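Side-chain contacts in packaging enzyme P4 (Pseudomonas phage phi13, PDB 4BLP), which probably hydrolyses nucleoside triphosphates as a hexameric RecA-like helicase motor that drives viral RNA into the phage particle: residues S96-F99 with L105-A108; I66-A69 with P74-V77; I172-P177 with T194-V199; K79-T84 with R107-V112. All blocks are in the same frame, centred on the assembly; numbering follows the deposited sequence.

Overall arrangement
The order along the chain is the hairpin of interaction 2, then 79-84, 96-99, 105-108 and 107-112, which make interactions 4 and 1, and last interaction 3. Interactions 1 and 4 share R107 and A108, and their centres lie about 10 Å apart. Interactions 2 and 4 meet in one antiparallel sheet, where strands 73-78 and 110-111 are neighbours; their centres are about 11 Å apart. Interaction 3 belongs to the large sheet of the P-loop NTPase core. Its helix 193-205 is the common backing: F99 and I106, F68 and L75, and V109 all pack on it, so the small N-terminal sheet and helices are fastened to the motor core.

Interaction 1: residues S96-F99 with L105-A108; sequences STWF and LIRA
I106 pushes its CD1 methyl into the angle between W98 and F99, joining two short consecutive helices, 95-101 and 103-106, of the helical part that packs against the P-loop NTPase core. That single methyl makes nearly the whole contact. It lies 3.8 Å from CZ3 of W98 and 3.9 Å from CD1 of F99, and it also rests 3.7 Å from the main-chain O of F99. It approaches both rings obliquely. No hydrogen bond crosses between 96-99 and 105-108, so apolar packing holds the two together.

The torsions explain why the methyl arrives there. In I106, CG1 stands opposite the carbonyl carbon (chi1 -73°) and the chain then runs out extended, carrying CD1 toward the first helix. W98 swings CG to the side opposite its own backbone N (chi1 -171°), which brings the benzo edge of the indole over the F99 ring. The two aromatic groups are fitted to each other: CE3 of W98 hangs 3.7 Å above the middle of the F99 ring, while CG of F99 lies in the plane of the indole at its edge.

Around this core, A88 and L89 of helix 79-91 pack on W98, and L89 also reaches F99. Helix 193-205 supplies V199 and L203 against F99, and A198 and L202 against I106. F99 is thus packed from both helices, W98 from 79-91 and I106 from 193-205. The turn between the short helices is tied by W98 O, hydrogen-bonded to N102 ND2, and the turn that carries I106 is closed by A108 N to L105 O, 2.9 Å.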
# COMPACT_ATOMS: atom_id res chain seq x y z
N SER D 96 29.29 30.49 -15.57
CA SER D 96 27.84 30.38 -15.90
C SER D 96 27.61 29.63 -17.25
O SER D 96 26.79 28.73 -17.35
CB SER D 96 27.19 31.77 -15.98
OG SER D 96 27.68 32.69 -15.03
N THR D 97 28.39 30.02 -18.27
CA THR D 97 28.35 29.42 -19.61
C THR D 97 28.87 28.00 -19.49
O THR D 97 28.35 27.11 -20.14
CB THR D 97 29.15 30.25 -20.62
OG1 THR D 97 28.56 31.55 -20.71
CG2 THR D 97 29.19 29.61 -22.04
N TRP D 98 29.88 27.79 -18.58
CA TRP D 98 30.43 26.43 -18.41
C TRP D 98 29.33 25.41 -18.07
O TRP D 98 29.27 24.34 -18.70
CB TRP D 98 31.58 26.39 -17.36
CG TRP D 98 32.29 25.07 -17.33
CD1 TRP D 98 33.37 24.71 -18.08
CD2 TRP D 98 31.88 23.90 -16.60
NE1 TRP D 98 33.71 23.39 -17.80
CE2 TRP D 98 32.81 22.88 -16.90
CE3 TRP D 98 30.89 23.66 -15.64
CZ2 TRP D 98 32.72 21.60 -16.33
CZ3 TRP D 98 30.82 22.40 -15.05
CH2 TRP D 98 31.71 21.38 -15.42
N PHE D 99 28.45 25.73 -17.10
CA PHE D 99 27.41 24.79 -16.74
C PHE D 99 26.43 24.52 -17.89
O PHE D 99 26.07 23.38 -18.13
CB PHE D 99 26.65 25.30 -15.50
CG PHE D 99 27.44 24.97 -14.27
CD1 PHE D 99 27.44 23.67 -13.75
CD2 PHE D 99 28.27 25.92 -13.67
CE1 PHE D 99 28.22 23.34 -12.64
CE2 PHE D 99 29.05 25.59 -12.55
CZ PHE D 99 29.03 24.29 -12.06
N LEU D 105 27.78 16.34 -20.49
CA LEU D 105 28.81 15.64 -19.75
C LEU D 105 28.51 15.58 -18.28
O LEU D 105 28.89 14.63 -17.60
CB LEU D 105 30.21 16.34 -19.89
CG LEU D 105 30.91 16.36 -21.21
CD1 LEU D 105 32.24 17.07 -21.07
CD2 LEU D 105 31.10 14.96 -21.79
N ILE D 106 27.86 16.64 -17.75
CA ILE D 106 27.59 16.68 -16.30
C ILE D 106 26.68 15.51 -15.86
O ILE D 106 26.74 15.10 -14.70
CB ILE D 106 27.02 18.08 -15.96
CG1 ILE D 106 28.19 19.12 -16.04
CG2 ILE D 106 26.34 18.13 -14.56
CD1 ILE D 106 27.69 20.64 -16.15
N ARG D 107 25.91 14.92 -16.78
CA ARG D 107 25.09 13.73 -16.43
C ARG D 107 25.97 12.56 -15.96
O ARG D 107 25.49 11.69 -15.25
CB ARG D 107 24.29 13.28 -17.67
CG ARG D 107 23.31 14.34 -18.20
CD ARG D 107 22.75 13.85 -19.54
NE ARG D 107 22.02 14.90 -20.26
CZ ARG D 107 20.74 15.19 -20.07
NH1 ARG D 107 20.02 14.51 -19.18
NH2 ARG D 107 20.17 16.16 -20.77
N ALA D 108 27.26 12.54 -16.39
CA ALA D 108 28.21 11.49 -16.01
C ALA D 108 28.67 11.57 -14.54
O ALA D 108 29.21 10.59 -14.00
CB ALA D 108 29.43 11.56 -16.91

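Interaction 2: residues I66-A69 with P74-V77; sequences ILFA and PLVV
F68 and L75 face each other across two antiparallel strands, as a hydrogen-bonded pair gripped by two main-chain bonds. F68 N gives to L75 O at 2.9 Å, and L75 N gives back to F68 O at 2.8 Å. I66 and V77 form the other hydrogen-bonded pair, with I66 N to V77 O at 3.0 Å and V77 N to I66 O at 3.1 Å. L67 with V76 and A69 with P74 are the non-hydrogen-bonded pairs between and beyond them. Weaker CA-H...O contacts fill in, notably V76 CA to I66 O.

These strands, 65-70 and 73-78, make a beta hairpin, and 110-111 extends it to a three-stranded antiparallel sheet through backbone bonds between V76 and F111.

The aromatic contact is a CH-pi interaction: CB of L75 stands over one face of the F68 ring, 3.8 Å from the centroid and 17° off the normal. Further out on the same leucine, L75 CD1 touches F68 CE2 at 3.6 Å. F68 holds its CG between backbone N and carbonyl carbon (chi1 63°), and this turns the ring back across the neighbouring strand, where V77 N lies at its edge.

Aliphatic packing does the rest. V77 CG1 lies beside CB of I66, the two side chains pointing the same way. This face is buried against L242 and I245 of helix 233-248 and L197 and L201 of helix 193-205. On the reverse face CD1 of L67 meets CG2 of V76 at 3.8 Å, and L54 and P113 pack on V76.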
# COMPACT_ATOMS: atom_id res chain seq x y z
N ILE D 66 30.85 5.18 -7.08
CA ILE D 66 30.35 4.91 -5.73
C ILE D 66 28.83 4.79 -5.85
O ILE D 66 28.17 5.77 -6.18
CB ILE D 66 30.72 5.97 -4.68
CG1 ILE D 66 32.26 6.17 -4.59
CG2 ILE D 66 30.13 5.57 -3.28
CD1 ILE D 66 32.63 7.47 -3.84
N LEU D 67 28.29 3.62 -5.52
CA LEU D 67 26.84 3.40 -5.52
C LEU D 67 26.29 3.77 -4.14
O LEU D 67 26.86 3.37 -3.12
CB LEU D 67 26.55 1.91 -5.80
CG LEU D 67 25.08 1.48 -5.76
CD1 LEU D 67 24.29 2.08 -6.97
CD2 LEU D 67 24.99 -0.07 -5.78
N PHE D 68 25.20 4.53 -4.10
CA PHE D 68 24.52 4.87 -2.85
C PHE D 68 23.03 5.02 -3.15
O PHE D 68 22.59 4.75 -4.27
CB PHE D 68 25.13 6.13 -2.21
CG PHE D 68 25.02 7.43 -2.99
CD1 PHE D 68 25.84 7.67 -4.10
CD2 PHE D 68 24.16 8.44 -2.58
CE1 PHE D 68 25.79 8.90 -4.79
CE2 PHE D 68 24.12 9.67 -3.25
CZ PHE D 68 24.90 9.88 -4.37
N ALA D 69 22.25 5.43 -2.14
CA ALA D 69 20.82 5.56 -2.38
C ALA D 69 20.24 6.67 -1.56
O ALA D 69 20.72 6.92 -0.45
CB ALA D 69 20.12 4.23 -2.02
N PRO D 74 18.40 4.74 -6.47
CA PRO D 74 19.83 4.43 -6.51
C PRO D 74 20.57 5.56 -7.22
O PRO D 74 20.06 6.13 -8.20
CB PRO D 74 19.91 3.15 -7.35
CG PRO D 74 18.73 3.25 -8.31
CD PRO D 74 17.66 4.07 -7.58
N LEU D 75 21.78 5.86 -6.76
CA LEU D 75 22.59 6.92 -7.39
C LEU D 75 24.02 6.46 -7.46
O LEU D 75 24.48 5.66 -6.64
CB LEU D 75 22.54 8.18 -6.51
CG LEU D 75 21.19 8.91 -6.44
CD1 LEU D 75 21.23 9.98 -5.35
CD2 LEU D 75 20.82 9.54 -7.80
N VAL D 76 24.73 7.00 -8.44
CA VAL D 76 26.16 6.76 -8.55
C VAL D 76 26.84 8.09 -8.71
O VAL D 76 26.37 8.95 -9.46
CB VAL D 76 26.49 5.83 -9.75
CG1 VAL D 76 28.01 5.73 -9.97
CG2 VAL D 76 25.91 4.43 -9.54
N VAL D 77 27.94 8.28 -8.00
CA VAL D 77 28.81 9.42 -8.25
C VAL D 77 30.08 8.83 -8.92
O VAL D 77 30.60 7.79 -8.46
CB VAL D 77 29.13 10.30 -7.02
CG1 VAL D 77 29.74 9.48 -5.90
CG2 VAL D 77 30.07 11.47 -7.41

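Interaction 3: residues I172-P177 with T194-V199; sequences IRWGEP and TEMLAV
M196 drives its side chain against W174, and this, together with I172 against V199, is the closely packed part of the contact. CG of M196 comes 3.7 Å from CE3 of W174, while its CB lies over the same indole, displaced toward the rim. Bends at chi2 (-78°) and chi3 (-67°) fold the thioether back so that CE ends 3.8 Å from CZ3 of W174. SD is 5.3 Å from the centroid of the six-membered ring and 38° off its normal, an oblique Met-aromatic contact. One turn further along the helix, CD1 of I172 touches CG1 of V199 at 3.7 Å, and CG2 of I172 lies 4.2 Å from CG of M196.

All this is hydrophobic packing of a helix on a parallel sheet. Strand 187-189 is linked by helix 193-205 to strand 210-213, and 170-173 lies between those two strands in the sheet, so the beta-alpha-beta crossover carries the helix past I172. I212 of strand 210-213 packs on both I172 and M196, and V210 on I172.

Past W174 the contact falls away. The indole is steadied by NE1 bonding to A191 O, but G175, E176 and P177 turn away from the helix. R173 already points to the other side, where it forms salt bridges with D182 and D213 and its NH2 makes a weak 2.9 Å bond to P177 O. A second subunit borders both segments: on the departing chain N244 of that neighbour bonds E176 O, and on the helix its R128 pairs with E195, while its L124 packs on W174.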
# COMPACT_ATOMS: atom_id res chain seq x y z
N ILE D 172 22.67 27.25 -5.56
CA ILE D 172 21.98 26.35 -6.48
C ILE D 172 20.50 26.49 -6.17
O ILE D 172 20.12 26.41 -5.00
CB ILE D 172 22.48 24.91 -6.35
CG1 ILE D 172 23.93 24.84 -6.86
CG2 ILE D 172 21.55 23.92 -7.14
CD1 ILE D 172 24.52 23.48 -6.51
N ARG D 173 19.68 26.71 -7.20
CA ARG D 173 18.24 26.92 -6.99
C ARG D 173 17.50 25.71 -7.51
O ARG D 173 17.58 25.39 -8.70
CB ARG D 173 17.82 28.23 -7.70
CG ARG D 173 18.40 29.45 -6.91
CD ARG D 173 17.46 29.91 -5.80
NE ARG D 173 16.27 30.48 -6.44
CZ ARG D 173 15.08 30.61 -5.86
NH1 ARG D 173 14.91 30.28 -4.58
NH2 ARG D 173 14.05 31.07 -6.55
N TRP D 174 16.85 24.98 -6.59
CA TRP D 174 16.16 23.73 -6.90
C TRP D 174 14.82 23.62 -6.21
O TRP D 174 14.75 23.75 -4.97
CB TRP D 174 17.05 22.54 -6.46
CG TRP D 174 16.48 21.18 -6.81
CD1 TRP D 174 15.86 20.82 -7.98
CD2 TRP D 174 16.48 20.00 -5.98
NE1 TRP D 174 15.44 19.51 -7.91
CE2 TRP D 174 15.81 18.98 -6.69
CE3 TRP D 174 16.95 19.72 -4.67
CZ2 TRP D 174 15.65 17.68 -6.18
CZ3 TRP D 174 16.80 18.43 -4.16
CH2 TRP D 174 16.15 17.43 -4.90
N GLY D 175 13.78 23.37 -7.00
CA GLY D 175 12.44 23.10 -6.49
C GLY D 175 11.77 24.26 -5.78
O GLY D 175 10.85 24.06 -4.97
N GLU D 176 12.20 25.48 -6.09
CA GLU D 176 11.67 26.71 -5.50
C GLU D 176 11.06 27.59 -6.61
O GLU D 176 11.53 27.52 -7.73
CB GLU D 176 12.82 27.49 -4.83
CG GLU D 176 13.39 26.78 -3.62
CD GLU D 176 12.52 26.84 -2.38
OE1 GLU D 176 11.52 27.60 -2.38
OE2 GLU D 176 12.81 26.08 -1.43
N PRO D 177 10.06 28.44 -6.31
CA PRO D 177 9.48 29.29 -7.39
C PRO D 177 10.47 30.38 -7.81
O PRO D 177 11.17 30.92 -6.96
CB PRO D 177 8.26 29.95 -6.70
CG PRO D 177 8.59 29.90 -5.22
CD PRO D 177 9.33 28.61 -5.03
N THR D 194 19.68 14.53 -9.55
CA THR D 194 21.02 14.22 -10.04
C THR D 194 21.74 15.48 -10.51
O THR D 194 22.93 15.63 -10.21
CB THR D 194 21.01 13.16 -11.18
OG1 THR D 194 20.34 13.68 -12.34
CG2 THR D 194 20.36 11.85 -10.74
N GLU D 195 21.02 16.37 -11.22
CA GLU D 195 21.66 17.61 -11.67
C GLU D 195 22.05 18.46 -10.44
O GLU D 195 23.12 19.05 -10.42
CB GLU D 195 20.69 18.40 -12.59
CG GLU D 195 21.35 19.63 -13.18
CD GLU D 195 20.41 20.49 -14.01
OE1 GLU D 195 19.17 20.32 -13.92
OE2 GLU D 195 20.93 21.38 -14.72
N MET D 196 21.15 18.56 -9.47
CA MET D 196 21.44 19.34 -8.25
C MET D 196 22.72 18.83 -7.59
O MET D 196 23.61 19.63 -7.32
CB MET D 196 20.25 19.22 -7.28
CG MET D 196 20.43 20.06 -5.98
SD MET D 196 21.53 19.28 -4.75
CE MET D 196 20.51 17.85 -4.30
N LEU D 197 22.84 17.51 -7.37
CA LEU D 197 24.02 16.96 -6.70
C LEU D 197 25.29 17.12 -7.53
O LEU D 197 26.32 17.46 -6.97
CB LEU D 197 23.83 15.49 -6.33
CG LEU D 197 24.87 14.92 -5.35
CD1 LEU D 197 25.03 15.76 -4.03
CD2 LEU D 197 24.52 13.50 -5.00
N ALA D 198 25.23 16.85 -8.83
CA ALA D 198 26.42 16.96 -9.68
C ALA D 198 26.92 18.41 -9.68
O ALA D 198 28.12 18.65 -9.50
CB ALA D 198 26.08 16.49 -11.10
N VAL D 199 26.00 19.37 -9.88
CA VAL D 199 26.38 20.80 -9.93
C VAL D 199 26.98 21.21 -8.57
O VAL D 199 28.01 21.89 -8.54
CB VAL D 199 25.16 21.68 -10.33
CG1 VAL D 199 25.44 23.17 -10.13
CG2 VAL D 199 24.81 21.42 -11.80

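Interaction 4: residues K79-T84 with R107-V112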
# COMPACT_ATOMS: atom_id res chain seq x y z
N LYS D 79 33.88 9.51 -9.51
CA LYS D 79 34.97 10.36 -9.03
C LYS D 79 35.84 10.91 -10.16
O LYS D 79 36.41 11.98 -10.00
CB LYS D 79 35.88 9.56 -8.06
CG LYS D 79 35.12 9.24 -6.76
CD LYS D 79 36.04 8.47 -5.78
CE LYS D 79 36.07 7.01 -6.14
NZ LYS D 79 37.06 6.25 -5.31
N ASP D 80 35.99 10.15 -11.27
CA ASP D 80 36.84 10.59 -12.37
C ASP D 80 36.12 11.65 -13.22
O ASP D 80 36.75 12.64 -13.65
CB ASP D 80 37.29 9.41 -13.23
CG ASP D 80 38.30 8.52 -12.55
OD1 ASP D 80 38.74 8.87 -11.42
OD2 ASP D 80 38.64 7.47 -13.12
N ALA D 81 34.81 11.43 -13.49
CA ALA D 81 34.02 12.46 -14.20
C ALA D 81 34.01 13.73 -13.34
O ALA D 81 34.21 14.84 -13.86
CB ALA D 81 32.60 11.96 -14.45
N LEU D 82 33.87 13.57 -12.00
CA LEU D 82 33.86 14.72 -11.11
C LEU D 82 35.19 15.47 -11.13
O LEU D 82 35.18 16.70 -11.23
CB LEU D 82 33.54 14.28 -9.66
CG LEU D 82 33.65 15.39 -8.62
CD1 LEU D 82 32.60 16.54 -8.89
CD2 LEU D 82 33.47 14.80 -7.18
N SER D 83 36.31 14.76 -10.94
CA SER D 83 37.60 15.45 -10.87
C SER D 83 37.94 16.09 -12.20
O SER D 83 38.41 17.24 -12.21
CB SER D 83 38.71 14.50 -10.40
OG SER D 83 38.86 13.48 -11.36
N THR D 84 37.68 15.40 -13.33
CA THR D 84 37.99 15.94 -14.67
C THR D 84 37.18 17.23 -14.94
O THR D 84 37.74 18.24 -15.39
CB THR D 84 37.67 14.87 -15.76
OG1 THR D 84 38.58 13.80 -15.59
CG2 THR D 84 37.87 15.44 -17.21
N ARG D 107 25.91 14.92 -16.78
CA ARG D 107 25.09 13.73 -16.43
C ARG D 107 25.97 12.56 -15.96
O ARG D 107 25.49 11.69 -15.25
CB ARG D 107 24.29 13.28 -17.67
CG ARG D 107 23.31 14.34 -18.20
CD ARG D 107 22.75 13.85 -19.54
NE ARG D 107 22.02 14.90 -20.26
CZ ARG D 107 20.74 15.19 -20.07
NH1 ARG D 107 20.02 14.51 -19.18
NH2 ARG D 107 20.17 16.16 -20.77
N ALA D 108 27.26 12.54 -16.39
CA ALA D 108 28.21 11.49 -16.01
C ALA D 108 28.67 11.57 -14.54
O ALA D 108 29.21 10.59 -14.00
CB ALA D 108 29.43 11.56 -16.91
N VAL D 109 28.53 12.76 -13.92
CA VAL D 109 29.06 12.99 -12.58
C VAL D 109 28.18 12.31 -11.52
O VAL D 109 28.70 11.69 -10.62
CB VAL D 109 29.22 14.51 -12.28
CG1 VAL D 109 29.72 14.75 -10.83
CG2 VAL D 109 30.17 15.17 -13.29
N VAL D 110 26.84 12.53 -11.60
CA VAL D 110 25.88 11.88 -10.67
C VAL D 110 24.77 11.39 -11.55
O VAL D 110 24.24 12.18 -12.37
CB VAL D 110 25.33 12.81 -9.56
CG1 VAL D 110 24.26 12.09 -8.71
CG2 VAL D 110 26.46 13.35 -8.67
N PHE D 111 24.41 10.12 -11.43
CA PHE D 111 23.35 9.60 -12.28
C PHE D 111 22.63 8.46 -11.60
O PHE D 111 23.19 7.83 -10.67
CB PHE D 111 23.91 9.11 -13.65
CG PHE D 111 24.97 8.02 -13.55
CD1 PHE D 111 26.32 8.34 -13.38
CD2 PHE D 111 24.61 6.67 -13.59
CE1 PHE D 111 27.29 7.33 -13.26
CE2 PHE D 111 25.56 5.66 -13.45
CZ PHE D 111 26.91 6.00 -13.29
N VAL D 112 21.42 8.19 -12.07
CA VAL D 112 20.71 6.98 -11.64
C VAL D 112 21.21 5.81 -12.51
O VAL D 112 21.02 5.84 -13.74
CB VAL D 112 19.17 7.14 -11.77
CG1 VAL D 112 18.46 5.82 -11.38
CG2 VAL D 112 18.69 8.30 -10.90
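V109 reaches from a bend in the chain onto the first turn of helix 79-91, touching A81 and L82. Starting at its root, CB of V109 rests on the CB of A198 in helix 193-205. The chain then forks. CG1, placed opposite the backbone N (chi1 178°), runs to L82, lying 3.9 Å from L82 CD1 and 4.0 Å from L82 CB. CG2, opposite the carbonyl carbon, settles on A81, 4.1 Å from A81 O and 4.2 Å from A81 CB. One valine thus spans two successive residues of the helix with its two methyls.

A81 fills the remaining part of the contact. Its CB points at the bend and lies 3.7 Å from A108 O and 4.0 Å from A108 CB, and the small side chain lets the backbones draw near, with the CA atoms of A81 and V109 only 5.2 Å apart. No hydrogen bond crosses. Within the helix, D80 O receives both T84 N and T84 OG1, the hydroxyl at 2.9 Å, and the two come from opposite faces of the carbonyl plane.

D78 ties the two sides at the junction: its OD1 accepts A81 N, and its backbone bonds to V109. The contact therefore lies where strand 73-78 passes into helix 79-91 and where the bend enters strand 110-111, with L201, L202 and T205 of helix 193-205 packed on L82.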